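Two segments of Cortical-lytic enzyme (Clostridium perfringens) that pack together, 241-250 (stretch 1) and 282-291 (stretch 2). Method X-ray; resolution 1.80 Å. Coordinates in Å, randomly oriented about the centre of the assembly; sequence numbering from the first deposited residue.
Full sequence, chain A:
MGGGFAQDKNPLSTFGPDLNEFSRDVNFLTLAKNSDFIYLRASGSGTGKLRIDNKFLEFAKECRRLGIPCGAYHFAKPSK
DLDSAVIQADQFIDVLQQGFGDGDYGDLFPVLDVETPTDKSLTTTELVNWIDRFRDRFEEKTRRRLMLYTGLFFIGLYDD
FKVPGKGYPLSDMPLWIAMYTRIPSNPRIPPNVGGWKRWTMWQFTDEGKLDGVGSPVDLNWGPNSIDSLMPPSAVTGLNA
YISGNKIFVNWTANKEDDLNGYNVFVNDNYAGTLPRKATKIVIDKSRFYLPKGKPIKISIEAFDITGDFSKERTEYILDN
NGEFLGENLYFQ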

ATOM      1  N   TYR A 241      21.128  -8.875  12.137  1.00 18.09           N
ATOM      2  CA  TYR A 241      22.396  -8.831  12.852  1.00 17.52           C
ATOM      3  C   TYR A 241      22.640  -7.401  13.303  1.00 19.17           C
ATOM      4  O   TYR A 241      22.100  -6.449  12.725  1.00 17.25           O
ATOM      5  CB  TYR A 241      23.556  -9.360  11.982  1.00 18.02           C
ATOM      6  CG  TYR A 241      23.910  -8.514  10.770  1.00 21.57           C
ATOM      7  CD1 TYR A 241      24.791  -7.440  10.873  1.00 20.61           C
ATOM      8  CD2 TYR A 241      23.375  -8.800   9.517  1.00 24.76           C
ATOM      9  CE1 TYR A 241      25.122  -6.675   9.776  1.00 25.57           C
ATOM     10  CE2 TYR A 241      23.693  -8.034   8.404  1.00 20.78           C
ATOM     11  CZ  TYR A 241      24.570  -6.975   8.541  1.00 24.95           C
ATOM     12  OH  TYR A 241      24.895  -6.213   7.453  1.00 23.00           O
ATOM     13  N   ILE A 242      23.459  -7.259  14.347  1.00 16.80           N
ATOM     14  CA  ILE A 242      23.837  -5.960  14.890  1.00 22.07           C
ATOM     15  C   ILE A 242      25.274  -5.668  14.489  1.00 22.25           C
ATOM     16  O   ILE A 242      26.150  -6.523  14.631  1.00 23.72           O
ATOM     17  CB  ILE A 242      23.670  -5.911  16.416  1.00 22.85           C
ATOM     18  CG1 ILE A 242      22.193  -6.103  16.773  1.00 24.42           C
ATOM     19  CG2 ILE A 242      24.180  -4.607  16.961  1.00 30.94           C
ATOM     20  CD1 ILE A 242      21.871  -5.942  18.252  1.00 37.58           C
ATOM     21  N   SER A 243      25.506  -4.470  13.977  1.00 24.91           N
ATOM     22  CA  SER A 243      26.852  -4.007  13.669  1.00 30.19           C
ATOM     23  C   SER A 243      26.875  -2.514  13.922  1.00 28.26           C
ATOM     24  O   SER A 243      25.958  -1.794  13.505  1.00 23.34           O
ATOM     25  CB  SER A 243      27.245  -4.319  12.222  1.00 28.00           C
ATOM     26  OG  SER A 243      28.585  -3.945  11.948  1.00 29.24           O
ATOM     27  N   GLY A 244      27.914  -2.043  14.600  1.00 24.43           N
ATOM     28  CA  GLY A 244      27.897  -0.636  14.961  1.00 21.40           C
ATOM     29  C   GLY A 244      26.669  -0.370  15.796  1.00 25.92           C
ATOM     30  O   GLY A 244      26.267  -1.188  16.635  1.00 27.97           O
ATOM     31  N   ASN A 245      26.036   0.775  15.559  1.00 24.30           N
ATOM     32  CA  ASN A 245      24.859   1.124  16.339  1.00 35.73           C
ATOM     33  C   ASN A 245      23.572   0.801  15.592  1.00 31.92           C
ATOM     34  O   ASN A 245      22.529   1.392  15.878  1.00 28.21           O
ATOM     35  CB  ASN A 245      24.891   2.599  16.742  1.00 35.99           C
ATOM     36  CG  ASN A 245      24.184   2.842  18.064  1.00 38.02           C
ATOM     37  OD1 ASN A 245      24.359   2.081  19.022  1.00 51.64           O
ATOM     38  ND2 ASN A 245      23.357   3.880  18.115  1.00 55.11           N
ATOM     39  N   LYS A 246      23.621  -0.147  14.659  1.00 30.73           N
ATOM     40  CA  LYS A 246      22.506  -0.394  13.754  1.00 23.56           C
ATOM     41  C   LYS A 246      22.095  -1.862  13.803  1.00 26.37           C
ATOM     42  O   LYS A 246      22.921  -2.747  14.036  1.00 23.79           O
ATOM     43  CB  LYS A 246      22.887   0.022  12.340  1.00 23.58           C
ATOM     44  CG  LYS A 246      23.126   1.557  12.217  1.00 32.77           C
ATOM     45  CD  LYS A 246      23.935   1.925  10.968  1.00 42.50           C
ATOM     46  CE  LYS A 246      24.029   3.460  10.722  1.00 30.48           C
ATOM     47  NZ  LYS A 246      23.717   4.253  11.928  1.00 38.55           N
ATOM     48  N   ILE A 247      20.799  -2.105  13.603  1.00 19.87           N
ATOM     49  CA  ILE A 247      20.270  -3.441  13.369  1.00 16.85           C
ATOM     50  C   ILE A 247      19.969  -3.576  11.887  1.00 16.18           C
ATOM     51  O   ILE A 247      19.204  -2.786  11.322  1.00 18.74           O
ATOM     52  CB  ILE A 247      19.018  -3.713  14.213  1.00 17.36           C
ATOM     53  CG1 ILE A 247      19.299  -3.408  15.686  1.00 19.82           C
ATOM     54  CG2 ILE A 247      18.617  -5.181  14.074  1.00 12.56           C
ATOM     55  CD1 ILE A 247      18.082  -3.404  16.564  1.00 25.59           C
ATOM     56  N   PHE A 248      20.581  -4.571  11.250  1.00 15.66           N
ATOM     57  CA  PHE A 248      20.394  -4.839   9.828  1.00 11.30           C
ATOM     58  C   PHE A 248      19.429  -6.012   9.706  1.00 15.19           C
ATOM     59  O   PHE A 248      19.751  -7.127  10.120  1.00 14.23           O
ATOM     60  CB  PHE A 248      21.736  -5.147   9.160  1.00 16.28           C
ATOM     61  CG  PHE A 248      22.664  -3.967   9.125  1.00 19.71           C
ATOM     62  CD1 PHE A 248      23.391  -3.611  10.251  1.00 23.55           C
ATOM     63  CD2 PHE A 248      22.795  -3.210   7.970  1.00 20.59           C
ATOM     64  CE1 PHE A 248      24.245  -2.511  10.223  1.00 31.07           C
ATOM     65  CE2 PHE A 248      23.636  -2.110   7.933  1.00 31.71           C
ATOM     66  CZ  PHE A 248      24.366  -1.756   9.057  1.00 30.62           C
ATOM     67  N   VAL A 249      18.247  -5.763   9.150  1.00 12.39           N
ATOM     68  CA  VAL A 249      17.190  -6.769   9.067  1.00 11.79           C
ATOM     69  C   VAL A 249      16.905  -7.072   7.606  1.00 10.29           C
ATOM     70  O   VAL A 249      16.853  -6.166   6.770  1.00 10.87           O
ATOM     71  CB  VAL A 249      15.904  -6.297   9.787  1.00 14.40           C
ATOM     72  CG1 VAL A 249      14.868  -7.420   9.821  1.00 12.20           C
ATOM     73  CG2 VAL A 249      16.220  -5.792  11.202  1.00 10.52           C
ATOM     74  N   ASN A 250      16.705  -8.352   7.293  1.00 10.20           N
ATOM     75  CA  ASN A 250      16.350  -8.706   5.924  1.00 10.84           C
ATOM     76  C   ASN A 250      15.397  -9.892   5.949  1.00 10.12           C
ATOM     77  O   ASN A 250      15.256 -10.583   6.966  1.00 12.92           O
ATOM     78  CB  ASN A 250      17.592  -8.997   5.063  1.00 15.80           C
ATOM     79  CG  ASN A 250      18.237 -10.323   5.391  1.00 16.35           C
ATOM     80  OD1 ASN A 250      18.898 -10.477   6.419  1.00 24.78           O
ATOM     81  ND2 ASN A 250      18.081 -11.275   4.499  1.00 22.75           N
ATOM     82  N   VAL A 282      17.396  -0.926   7.709  1.00 13.71           N
ATOM     83  CA  VAL A 282      18.484  -0.661   8.637  1.00 15.84           C
ATOM     84  C   VAL A 282      17.907   0.208   9.734  1.00 19.64           C
ATOM     85  O   VAL A 282      17.340   1.265   9.451  1.00 20.18           O
ATOM     86  CB  VAL A 282      19.663   0.034   7.944  1.00 18.01           C
ATOM     87  CG1 VAL A 282      20.845   0.141   8.907  1.00 24.53           C
ATOM     88  CG2 VAL A 282      20.018  -0.688   6.649  1.00 19.85           C
ATOM     89  N   ILE A 283      18.033  -0.239  10.973  1.00 13.70           N
ATOM     90  CA  ILE A 283      17.372   0.385  12.113  1.00 18.84           C
ATOM     91  C   ILE A 283      18.434   0.972  13.025  1.00 22.98           C
ATOM     92  O   ILE A 283      19.369   0.271  13.432  1.00 23.31           O
ATOM     93  CB  ILE A 283      16.507  -0.617  12.890  1.00 16.96           C
ATOM     94  CG1 ILE A 283      15.435  -1.201  11.975  1.00 13.55           C
ATOM     95  CG2 ILE A 283      15.880   0.048  14.109  1.00 16.84           C
ATOM     96  CD1 ILE A 283      14.637  -2.306  12.642  1.00 13.32           C
ATOM     97  N   ASP A 284      18.258   2.244  13.380  1.00 24.43           N
ATOM     98  CA  ASP A 284      19.131   2.929  14.324  1.00 26.87           C
ATOM     99  C   ASP A 284      18.774   2.512  15.748  1.00 25.69           C
ATOM    100  O   ASP A 284      17.655   2.766  16.215  1.00 26.80           O
ATOM    101  CB  ASP A 284      18.994   4.442  14.122  1.00 40.24           C
ATOM    102  CG  ASP A 284      20.034   5.238  14.879  1.00 36.47           C
ATOM    103  OD1 ASP A 284      20.404   4.827  15.995  1.00 27.69           O
ATOM    104  OD2 ASP A 284      20.475   6.281  14.356  1.00 48.01           O
ATOM    105  N   LYS A 285      19.739   1.886  16.446  1.00 26.10           N
ATOM    106  CA  LYS A 285      19.487   1.324  17.776  1.00 24.63           C
ATOM    107  C   LYS A 285      19.149   2.382  18.811  1.00 28.39           C
ATOM    108  O   LYS A 285      18.452   2.082  19.792  1.00 27.22           O
ATOM    109  CB  LYS A 285      20.708   0.552  18.262  1.00 37.47           C
ATOM    110  CG  LYS A 285      20.862  -0.815  17.670  1.00 37.67           C
ATOM    111  CD  LYS A 285      22.227  -1.396  18.025  1.00 41.34           C
ATOM    112  CE  LYS A 285      22.284  -1.801  19.483  1.00 47.67           C
ATOM    113  NZ  LYS A 285      23.563  -2.487  19.818  1.00 51.24           N
ATOM    114  N   SER A 286      19.657   3.602  18.630  1.00 32.82           N
ATOM    115  CA  SER A 286      19.479   4.652  19.625  1.00 35.24           C
ATOM    116  C   SER A 286      18.026   5.056  19.784  1.00 38.13           C
ATOM    117  O   SER A 286      17.673   5.673  20.791  1.00 43.73           O
ATOM    118  CB  SER A 286      20.298   5.873  19.235  1.00 29.84           C
ATOM    119  OG  SER A 286      19.779   6.448  18.062  1.00 35.79           O
ATOM    120  N   ARG A 287      17.172   4.732  18.821  1.00 37.56           N
ATOM    121  CA  ARG A 287      15.765   5.080  18.941  1.00 35.34           C
ATOM    122  C   ARG A 287      15.014   4.177  19.896  1.00 29.10           C
ATOM    123  O   ARG A 287      13.832   4.432  20.144  1.00 31.08           O
ATOM    124  CB  ARG A 287      15.078   5.036  17.571  1.00 28.13           C
ATOM    125  CG  ARG A 287      15.568   6.128  16.637  1.00 47.82           C
ATOM    126  CD  ARG A 287      14.785   6.167  15.347  1.00 40.77           C
ATOM    127  NE  ARG A 287      15.372   7.116  14.409  1.00 53.24           N
ATOM    128  CZ  ARG A 287      15.030   7.223  13.124  1.00 53.14           C
ATOM    129  NH1 ARG A 287      14.086   6.436  12.605  1.00 49.72           N
ATOM    130  NH2 ARG A 287      15.642   8.121  12.355  1.00 54.17           N
ATOM    131  N   PHE A 288      15.663   3.147  20.443  1.00 28.64           N
ATOM    132  CA  PHE A 288      15.002   2.167  21.289  1.00 24.10           C
ATOM    133  C   PHE A 288      15.791   1.953  22.574  1.00 37.31           C
ATOM    134  O   PHE A 288      17.023   2.060  22.587  1.00 31.29           O
ATOM    135  CB  PHE A 288      14.847   0.835  20.551  1.00 29.22           C
ATOM    136  CG  PHE A 288      14.154   0.975  19.239  1.00 23.73           C
ATOM    137  CD1 PHE A 288      12.785   0.887  19.163  1.00 19.51           C
ATOM    138  CD2 PHE A 288      14.875   1.246  18.094  1.00 21.48           C
ATOM    139  CE1 PHE A 288      12.149   1.051  17.964  1.00 20.31           C
ATOM    140  CE2 PHE A 288      14.253   1.409  16.901  1.00 21.39           C
ATOM    141  CZ  PHE A 288      12.884   1.315  16.828  1.00 14.71           C
ATOM    142  N   TYR A 289      15.064   1.653  23.654  1.00 32.19           N
ATOM    143  CA  TYR A 289      15.677   1.290  24.935  1.00 29.62           C
ATOM    144  C   TYR A 289      16.166  -0.147  24.830  1.00 31.90           C
ATOM    145  O   TYR A 289      15.391  -1.089  24.993  1.00 38.06           O
ATOM    146  CB  TYR A 289      14.689   1.420  26.091  1.00 35.00           C
ATOM    147  CG  TYR A 289      14.116   2.798  26.313  1.00 49.02           C
ATOM    148  CD1 TYR A 289      14.940   3.890  26.572  1.00 47.24           C
ATOM    149  CD2 TYR A 289      12.735   3.014  26.293  1.00 47.47           C
ATOM    150  CE1 TYR A 289      14.407   5.162  26.777  1.00 55.17           C
ATOM    151  CE2 TYR A 289      12.190   4.278  26.492  1.00 40.50           C
ATOM    152  CZ  TYR A 289      13.033   5.343  26.745  1.00 51.92           C
ATOM    153  OH  TYR A 289      12.501   6.586  26.951  1.00 53.50           O
ATOM    154  N   LEU A 290      17.458  -0.334  24.581  1.00 32.62           N
ATOM    155  CA  LEU A 290      18.032  -1.671  24.408  1.00 35.37           C
ATOM    156  C   LEU A 290      19.087  -1.940  25.481  1.00 33.06           C
ATOM    157  O   LEU A 290      20.285  -1.707  25.252  1.00 34.24           O
ATOM    158  CB  LEU A 290      18.627  -1.810  23.005  1.00 30.17           C
ATOM    159  CG  LEU A 290      17.622  -1.607  21.854  1.00 30.96           C
ATOM    160  CD1 LEU A 290      18.334  -1.672  20.519  1.00 33.27           C
ATOM    161  CD2 LEU A 290      16.490  -2.624  21.908  1.00 27.06           C
ATOM    162  N   PRO A 291      18.697  -2.454  26.655  1.00 36.66           N
ATOM    163  CA  PRO A 291      19.688  -2.722  27.705  1.00 39.18           C
ATOM    164  C   PRO A 291      20.817  -3.606  27.199  1.00 40.99           C
ATOM    165  O   PRO A 291      20.594  -4.594  26.493  1.00 36.72           O
ATOM    166  CB  PRO A 291      18.869  -3.423  28.796  1.00 36.58           C
ATOM    167  CG  PRO A 291      17.665  -3.937  28.112  1.00 43.12           C
ATOM    168  CD  PRO A 291      17.359  -2.940  27.044  1.00 37.00           C
TER

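A β-strand offers its neighbour two things at once: a ladder of backbone hydrogen bonds, and side chains that alternate between the faces of the sheet. The pairing of 241-250 with 282-291 in this cortical-lytic enzyme is a compact example. Stretch 1 is a hairpin whose type II' turn runs from Ser-243 to Lys-246; Gly-244, with phi 59° and psi -140°, occupies a position where positive phi favours glycine. The second arm of the hairpin, 246-250, lies antiparallel to strand 282-284, the two directions differing by 158°. Ile-247 and Ile-283 form the hydrogen-bonded pair: Ile-247 N donates to Ile-283 O and Ile-283 N to Ile-247 O, each at 2.8 Å. The ladder continues past the end of the strand, where Lys-285 N, in a 3-10 segment, donates to Asn-245 O at 2.9 Å.

The backbone decides which face each side chain occupies; the rotamers decide what it meets there. Ile-247 and Ile-283 share one face and the same m,t rotamer, with CB atoms 4.2 Å apart. The extended isoleucine arms reach beyond this pair: Ile-247 CD1 lies 4.3 Å from Leu-290 CD1, while Ile-283 CD1 approaches Val-249 CG2 at 4.1 Å. Lys-285 extends this apolar surface with its methylenes, its CG 3.6 Å from Ile-247 CG1. Its chain is t at chi2 but bends to p at chi3, before chi4 returns to t and carries NZ to 3.6 Å from Ile-242 CG2. A long aliphatic chain can thus cover hydrophobic neighbours; this lysine loses more area to the opposing stretch, 97 Å², than any other residue here.

The other face carries Lys-246, Phe-248, Val-282 and Asp-284. Phe-248, with chi1 at -67° and chi2 at 79°, presents a ring face to Val-282, whose t rotamer accompanies a CG1 methyl 4.0 Å from the ring centroid and 23° off the normal, a CH-pi contact. Val-282 CG1 is also 4.0 Å from Lys-246 CB, so it packs against both residues.

Asp-284 illustrates how a carboxylate can find hydrogen-bond donors close by in sequence. With chi1 t, its OD1 accepts hydrogen bonds from Ser-286 OG at 2.7 Å and Ser-286 N at 3.0 Å, and the p rotamer of Ser-286 suits this closure. Lys-246 NZ, 4.5 Å from Asp-284 OD2, is too distant for a salt bridge, although the opposite charges still attract. Specific backbone bonds set the register, and rotamers fit the side chains around it.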